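Local atomic coordinates of tudor and KH domain-containing protein homolog (PDB entry 5VQH), a protein that binds the symmetrically dimethylated Piwi proteins Siwi and Ago3 and takes part in primary piRNA biogenesis, helping to silence transposable elements during spermatogenesis. Residues V38-P43 / Q140-F145; R91-D96 / F112-G117. One frame throughout, in Å; residues are numbered along the deposited sequence. Where two conformers were deposited one is given.

Contact 1 (V38-P43 / Q140-F145)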
loop_
_atom_site.group_PDB
_atom_site.type_symbol
_atom_site.label_atom_id
_atom_site.label_comp_id
_atom_site.label_asym_id
_atom_site.label_seq_id
_atom_site.Cartn_x
_atom_site.Cartn_y
_atom_site.Cartn_z
ATOM N N VAL A 38 1.728 -0.649 -5.311
ATOM C CA VAL A 38 1.681 -1.838 -6.152
ATOM C C VAL A 38 2.430 -2.993 -5.509
ATOM O O VAL A 38 3.278 -2.782 -4.652
ATOM C CB VAL A 38 2.205 -1.589 -7.576
ATOM C CG1 VAL A 38 1.572 -0.348 -8.149
ATOM C CG2 VAL A 38 3.692 -1.376 -7.594
ATOM N N GLN A 39 2.048 -4.202 -5.910
ATOM C CA GLN A 39 2.746 -5.436 -5.598
ATOM C C GLN A 39 3.230 -6.020 -6.911
ATOM O O GLN A 39 2.552 -5.918 -7.926
ATOM C CB GLN A 39 1.809 -6.428 -4.954
ATOM C CG GLN A 39 1.126 -5.914 -3.710
ATOM C CD GLN A 39 -0.129 -6.679 -3.417
ATOM O OE1 GLN A 39 -0.889 -7.032 -4.328
ATOM N NE2 GLN A 39 -0.368 -6.934 -2.155
ATOM N N PHE A 40 4.419 -6.595 -6.900
ATOM C CA PHE A 40 5.043 -7.132 -8.118
ATOM C C PHE A 40 4.463 -8.509 -8.331
ATOM O O PHE A 40 4.265 -9.266 -7.369
ATOM C CB PHE A 40 6.555 -7.177 -7.962
ATOM C CG PHE A 40 7.221 -5.827 -8.088
ATOM C CD1 PHE A 40 6.529 -4.655 -7.888
ATOM C CD2 PHE A 40 8.542 -5.735 -8.399
ATOM C CE1 PHE A 40 7.148 -3.427 -8.009
ATOM C CE2 PHE A 40 9.171 -4.505 -8.524
ATOM C CZ PHE A 40 8.475 -3.357 -8.327
ATOM N N VAL A 41 4.106 -8.792 -9.576
ATOM C CA VAL A 41 3.539 -10.069 -9.933
ATOM C C VAL A 41 4.667 -11.032 -9.947
ATOM O O VAL A 41 5.712 -10.766 -10.553
ATOM C CB VAL A 41 2.945 -10.063 -11.328
ATOM C CG1 VAL A 41 2.484 -11.454 -11.687
ATOM C CG2 VAL A 41 1.751 -9.113 -11.399
ATOM N N GLY A 42 4.476 -12.156 -9.276
ATOM C CA GLY A 42 5.546 -13.117 -9.141
ATOM C C GLY A 42 5.399 -13.965 -7.921
ATOM O O GLY A 42 4.363 -13.904 -7.260
ATOM N N PRO A 43 6.438 -14.767 -7.613
ATOM C CA PRO A 43 6.293 -15.831 -6.623
ATOM C C PRO A 43 6.074 -15.368 -5.178
ATOM O O PRO A 43 5.541 -16.153 -4.369
ATOM C CB PRO A 43 7.587 -16.649 -6.783
ATOM C CG PRO A 43 8.562 -15.690 -7.332
ATOM C CD PRO A 43 7.771 -14.810 -8.248
ATOM N N GLN A 140 5.512 -6.228 0.783
ATOM C CA GLN A 140 5.071 -6.323 -0.612
ATOM C C GLN A 140 4.591 -5.047 -1.272
ATOM O O GLN A 140 4.596 -4.996 -2.518
ATOM C CB GLN A 140 3.959 -7.361 -0.758
ATOM C CG GLN A 140 4.400 -8.806 -0.655
ATOM C CD GLN A 140 5.465 -9.142 -1.664
ATOM O OE1 GLN A 140 5.215 -9.201 -2.860
ATOM N NE2 GLN A 140 6.674 -9.292 -1.197
ATOM N N ALA A 141 4.217 -4.021 -0.491
ATOM C CA ALA A 141 3.618 -2.780 -1.074
ATOM C C ALA A 141 4.650 -1.730 -1.415
ATOM O O ALA A 141 5.363 -1.352 -0.533
ATOM C CB ALA A 141 2.591 -2.183 -0.124
ATOM N N MET A 142 4.737 -1.303 -2.684
ATOM C CA MET A 142 5.655 -0.252 -3.128
ATOM C C MET A 142 4.854 1.024 -3.437
ATOM O O MET A 142 3.974 1.010 -4.293
ATOM C CB MET A 142 6.412 -0.703 -4.391
ATOM C CG MET A 142 6.955 -2.141 -4.375
ATOM S SD MET A 142 7.730 -2.545 -2.801
ATOM C CE MET A 142 8.949 -1.226 -2.720
ATOM N N GLU A 143 5.140 2.121 -2.753
ATOM C CA GLU A 143 4.465 3.380 -3.073
ATOM C C GLU A 143 4.761 3.870 -4.510
ATOM O O GLU A 143 5.878 3.841 -4.946
ATOM C CB GLU A 143 4.883 4.456 -2.082
ATOM C CG GLU A 143 3.840 5.542 -1.900
ATOM C CD GLU A 143 4.397 6.714 -1.135
ATOM O OE1 GLU A 143 5.047 6.472 -0.115
ATOM O OE2 GLU A 143 4.206 7.866 -1.553
ATOM N N CYS A 144 3.759 4.345 -5.229
ATOM C CA CYS A 144 3.996 4.974 -6.515
ATOM C C CYS A 144 3.134 6.220 -6.720
ATOM O O CYS A 144 2.277 6.568 -5.921
ATOM C CB CYS A 144 3.670 4.008 -7.638
ATOM S SG CYS A 144 4.430 2.370 -7.592
ATOM N N PHE A 145 3.390 6.901 -7.823
ATOM C CA PHE A 145 2.481 7.914 -8.309
ATOM C C PHE A 145 2.450 7.802 -9.809
ATOM O O PHE A 145 3.303 7.165 -10.387
ATOM C CB PHE A 145 2.912 9.309 -7.842
ATOM C CG PHE A 145 4.148 9.817 -8.490
ATOM C CD1 PHE A 145 4.072 10.612 -9.622
ATOM C CD2 PHE A 145 5.385 9.518 -7.975
ATOM C CE1 PHE A 145 5.223 11.086 -10.235
ATOM C CE2 PHE A 145 6.537 9.977 -8.591
ATOM C CZ PHE A 145 6.460 10.764 -9.714
HETATM O O HOH W 1 5.655 -6.686 -4.026
HETATM O O HOH W 2 6.036 -9.751 -5.600
#
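V38 and M142 form an antiparallel hydrogen-bonded pair, exchanging two backbone bonds: V38 N to M142 O at 3.0 Å, and M142 N to V38 O at 2.9 Å. Both branches of the V38 side chain lean on the thiol of C144, with CG2 3.8 Å from SG. A compact residue branched at CB suits this buried spot, where V25 of strand 23-30 also packs. On the more open flank, the F40 ring and the M142 chain cross nearly at a right angle, F40 CE1 3.9 Å from M142 CG. Traced outward, Q39 passes Q140 O with its CB at 4.0 Å and its CG at 3.8 Å. With CG anti to the carbonyl carbon (chi1 -56°) and the chain extended beyond, the amide is carried to the loop at Y116, and NE2 probably donates to D115 O; S28 and W185 also touch this side chain. Beyond the V38-M142 pair the backbones diverge, and water links F40 to Q140: one molecule accepts from F40 N at 3.1 Å and lies close to Q140 O and OE1, while Q140 NE2 donates to Q44 OE1. Direct pairing is thus short; the chemistry implies a seam continued by water and by one long glutamine.

Contact 2 (R91-D96 / F112-G117). With 2MR (n3, n4-dimethylarginine), chain C.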
loop_
_atom_site.group_PDB
_atom_site.type_symbol
_atom_site.label_atom_id
_atom_site.label_comp_id
_atom_site.label_asym_id
_atom_site.label_seq_id
_atom_site.Cartn_x
_atom_site.Cartn_y
_atom_site.Cartn_z
ATOM N N ARG A 91 0.537 -7.775 8.560
ATOM C CA ARG A 91 1.666 -7.083 9.072
ATOM C C ARG A 91 1.397 -5.630 8.789
ATOM O O ARG A 91 1.110 -5.260 7.633
ATOM C CB ARG A 91 2.943 -7.520 8.364
ATOM C CG ARG A 91 3.199 -9.002 8.438
ATOM C CD ARG A 91 4.538 -9.445 7.830
ATOM N NE ARG A 91 4.744 -9.170 6.407
ATOM C CZ ARG A 91 5.877 -9.441 5.749
ATOM N NH1 ARG A 91 6.924 -9.994 6.378
ATOM N NH2 ARG A 91 5.993 -9.143 4.467
ATOM N N ALA A 92 1.500 -4.807 9.833
ATOM C CA ALA A 92 1.272 -3.382 9.704
ATOM C C ALA A 92 2.301 -2.612 10.519
ATOM O O ALA A 92 2.878 -3.145 11.464
ATOM C CB ALA A 92 -0.102 -3.065 10.197
ATOM N N ARG A 93 2.511 -1.352 10.159
ATOM C CA ARG A 93 3.404 -0.462 10.892
ATOM C C ARG A 93 2.538 0.614 11.560
ATOM O O ARG A 93 1.708 1.216 10.914
ATOM C CB ARG A 93 4.409 0.172 9.931
ATOM C CG ARG A 93 5.494 0.998 10.594
ATOM C CD ARG A 93 6.355 1.754 9.584
ATOM N NE ARG A 93 7.202 0.872 8.750
ATOM C CZ ARG A 93 8.251 0.143 9.175
ATOM N NH1 ARG A 93 8.646 0.115 10.452
ATOM N NH2 ARG A 93 8.907 -0.595 8.304
ATOM N N VAL A 94 2.740 0.849 12.850
ATOM C CA VAL A 94 2.003 1.857 13.561
ATOM C C VAL A 94 2.467 3.203 13.049
ATOM O O VAL A 94 3.650 3.536 13.189
ATOM C CB VAL A 94 2.251 1.720 15.081
ATOM C CG1 VAL A 94 1.559 2.838 15.832
ATOM C CG2 VAL A 94 1.712 0.363 15.585
ATOM N N HIS A 95 1.578 3.974 12.425
ATOM C CA HIS A 95 1.971 5.268 11.887
ATOM C C HIS A 95 1.728 6.388 12.881
ATOM O O HIS A 95 2.501 7.340 12.957
ATOM C CB HIS A 95 1.248 5.568 10.583
ATOM C CG HIS A 95 1.415 6.985 10.113
ATOM N ND1 HIS A 95 0.462 7.968 10.335
ATOM C CD2 HIS A 95 2.435 7.593 9.459
ATOM C CE1 HIS A 95 0.886 9.115 9.830
ATOM N NE2 HIS A 95 2.075 8.911 9.281
ATOM N N ASP A 96 0.655 6.275 13.650
ATOM C CA ASP A 96 0.387 7.237 14.691
ATOM C C ASP A 96 -0.539 6.641 15.747
ATOM O O ASP A 96 -1.159 5.617 15.516
ATOM C CB ASP A 96 -0.259 8.462 14.056
ATOM C CG ASP A 96 -0.256 9.642 14.963
ATOM O OD1 ASP A 96 0.441 9.569 16.018
ATOM O OD2 ASP A 96 -0.965 10.621 14.622
ATOM N N PHE A 112 -0.518 1.134 8.931
ATOM C CA PHE A 112 -0.253 0.983 7.509
ATOM C C PHE A 112 0.025 -0.495 7.233
ATOM O O PHE A 112 1.028 -1.044 7.733
ATOM C CB PHE A 112 0.945 1.805 7.183
ATOM C CG PHE A 112 1.477 1.602 5.806
ATOM C CD1 PHE A 112 0.850 2.171 4.716
ATOM C CD2 PHE A 112 2.657 0.913 5.596
ATOM C CE1 PHE A 112 1.380 2.023 3.446
ATOM C CE2 PHE A 112 3.184 0.776 4.319
ATOM C CZ PHE A 112 2.552 1.332 3.256
ATOM N N TYR A 113 -0.891 -1.138 6.490
ATOM C CA TYR A 113 -0.780 -2.544 6.105
ATOM C C TYR A 113 0.317 -2.701 5.050
ATOM O O TYR A 113 0.166 -2.323 3.879
ATOM C CB TYR A 113 -2.120 -3.049 5.617
ATOM C CG TYR A 113 -3.146 -3.081 6.734
ATOM C CD1 TYR A 113 -3.184 -4.135 7.630
ATOM C CD2 TYR A 113 -4.029 -2.057 6.905
ATOM C CE1 TYR A 113 -4.094 -4.173 8.651
ATOM C CE2 TYR A 113 -4.947 -2.066 7.934
ATOM C CZ TYR A 113 -4.973 -3.122 8.801
ATOM O OH TYR A 113 -5.894 -3.117 9.818
ATOM N N LEU A 114 1.442 -3.258 5.509
ATOM C CA LEU A 114 2.733 -3.181 4.817
ATOM C C LEU A 114 2.818 -3.940 3.475
ATOM O O LEU A 114 3.629 -3.613 2.649
ATOM C CB LEU A 114 3.818 -3.734 5.749
ATOM C CG LEU A 114 4.297 -2.816 6.843
ATOM C CD1 LEU A 114 5.009 -3.594 7.926
ATOM C CD2 LEU A 114 5.209 -1.781 6.280
ATOM N N ASP A 115 2.029 -4.993 3.331
ATOM C CA ASP A 115 1.943 -5.792 2.103
ATOM C C ASP A 115 0.871 -5.338 1.075
ATOM O O ASP A 115 0.715 -5.941 0.031
ATOM C CB ASP A 115 1.709 -7.249 2.518
ATOM C CG ASP A 115 2.877 -7.791 3.345
ATOM O OD1 ASP A 115 3.994 -7.683 2.847
ATOM O OD2 ASP A 115 2.693 -8.321 4.464
ATOM N N TYR A 116 0.187 -4.243 1.371
ATOM C CA TYR A 116 -0.992 -3.836 0.637
ATOM C C TYR A 116 -1.028 -2.344 0.408
ATOM O O TYR A 116 -1.276 -1.921 -0.706
ATOM C CB TYR A 116 -2.242 -4.287 1.392
ATOM C CG TYR A 116 -2.416 -5.783 1.353
ATOM C CD1 TYR A 116 -2.943 -6.420 0.236
ATOM C CD2 TYR A 116 -1.997 -6.568 2.396
ATOM C CE1 TYR A 116 -3.094 -7.804 0.205
ATOM C CE2 TYR A 116 -2.144 -7.932 2.376
ATOM C CZ TYR A 116 -2.674 -8.556 1.282
ATOM O OH TYR A 116 -2.780 -9.945 1.283
ATOM N N GLY A 117 -0.792 -1.557 1.470
ATOM C CA GLY A 117 -0.584 -0.120 1.359
ATOM C C GLY A 117 -1.736 0.714 1.873
ATOM O O GLY A 117 -1.648 1.951 1.947
HETATM N N 2MR C . -9.513 -10.004 0.112
HETATM C CA 2MR C . -9.756 -9.344 1.408
HETATM C CB 2MR C . -8.643 -8.336 1.671
HETATM C CG 2MR C . -7.246 -8.907 1.437
HETATM C CD 2MR C . -6.290 -8.067 2.263
HETATM N NE 2MR C . -6.283 -6.718 1.755
HETATM C CZ 2MR C . -5.727 -5.744 2.440
HETATM N NH1 2MR C . -5.236 -6.013 3.559
HETATM C CQ1 2MR C . -4.577 -5.076 4.444
HETATM N NH2 2MR C . -5.694 -4.499 1.963
HETATM C CQ2 2MR C . -6.267 -4.107 0.685
HETATM C C 2MR C . -11.089 -8.620 1.544
HETATM O O 2MR C . -11.313 -7.811 2.465
HETATM O OXT 2MR C . -12.014 -8.814 0.750
HETATM O O HOH W 3 -0.036 -6.043 5.413
HETATM O O HOH W 4 0.503 -8.798 5.625
#
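R91 meets D115 in a buried, side-on salt bridge: NE donates to OD2 and NH2 to OD1, each at 3.0 Å. Both oxygens use their syn lone pairs, and the guanidinium and carboxylate planes lie only 18° apart. The arginine chain bends at chi3 (-61°), which turns its NE edge to the acid. The same guanidinium serves L134 O and L137 O, while D115 OD1 probably also accepts from Q140 N. A methionine at R91 would probably leave the buried D115 carboxylate without its counter-charge and both carbonyls without these donors. R93 and F112 pair through R93 N to F112 O (2.9 Å) and F112 N to R93 O, and L114 N donates to R91 O. A92 faces Y113 in a non-hydrogen-bonded pair, and its small side chain fits beside the ring, A92 CB 4.2 Å from Y113 CD1. Y113 CG lies 3.4 Å from methyl CQ1 of the dimethylarginine, and CZ of the ligand lies over one face of the Y116 ring, two sides of a Tudor domain's expected aromatic cage. The hairpin sits between strand 78-82, beside 89-98, and strand 119-123, beside 108-113, while L51 and M55 of helix 43-59 pack on R91.

Contact 1 belongs to the larger mixed sheet, consistent with the staphylococcal-nuclease-like part of an extended Tudor domain; contact 2 belongs to the five-stranded Tudor sheet, whose residues fall between the two segments of contact 1 in the sequence. Their centres are about 14 Å apart, yet they touch at D115: Q39 NE2 is 2.6 Å from D115 O, and Q140 N is 2.9 Å from D115 OD1, both probable hydrogen bonds. A141 CB packs 3.5 Å from Y116 N. Contact 2 supplies Y113 and Y116 to the dimethylarginine pocket, whereas contact 1 borders it through Q39, whose side chain is about 7 Å from the ligand and whose NE2 lies 3.6 Å from Y116 CD1.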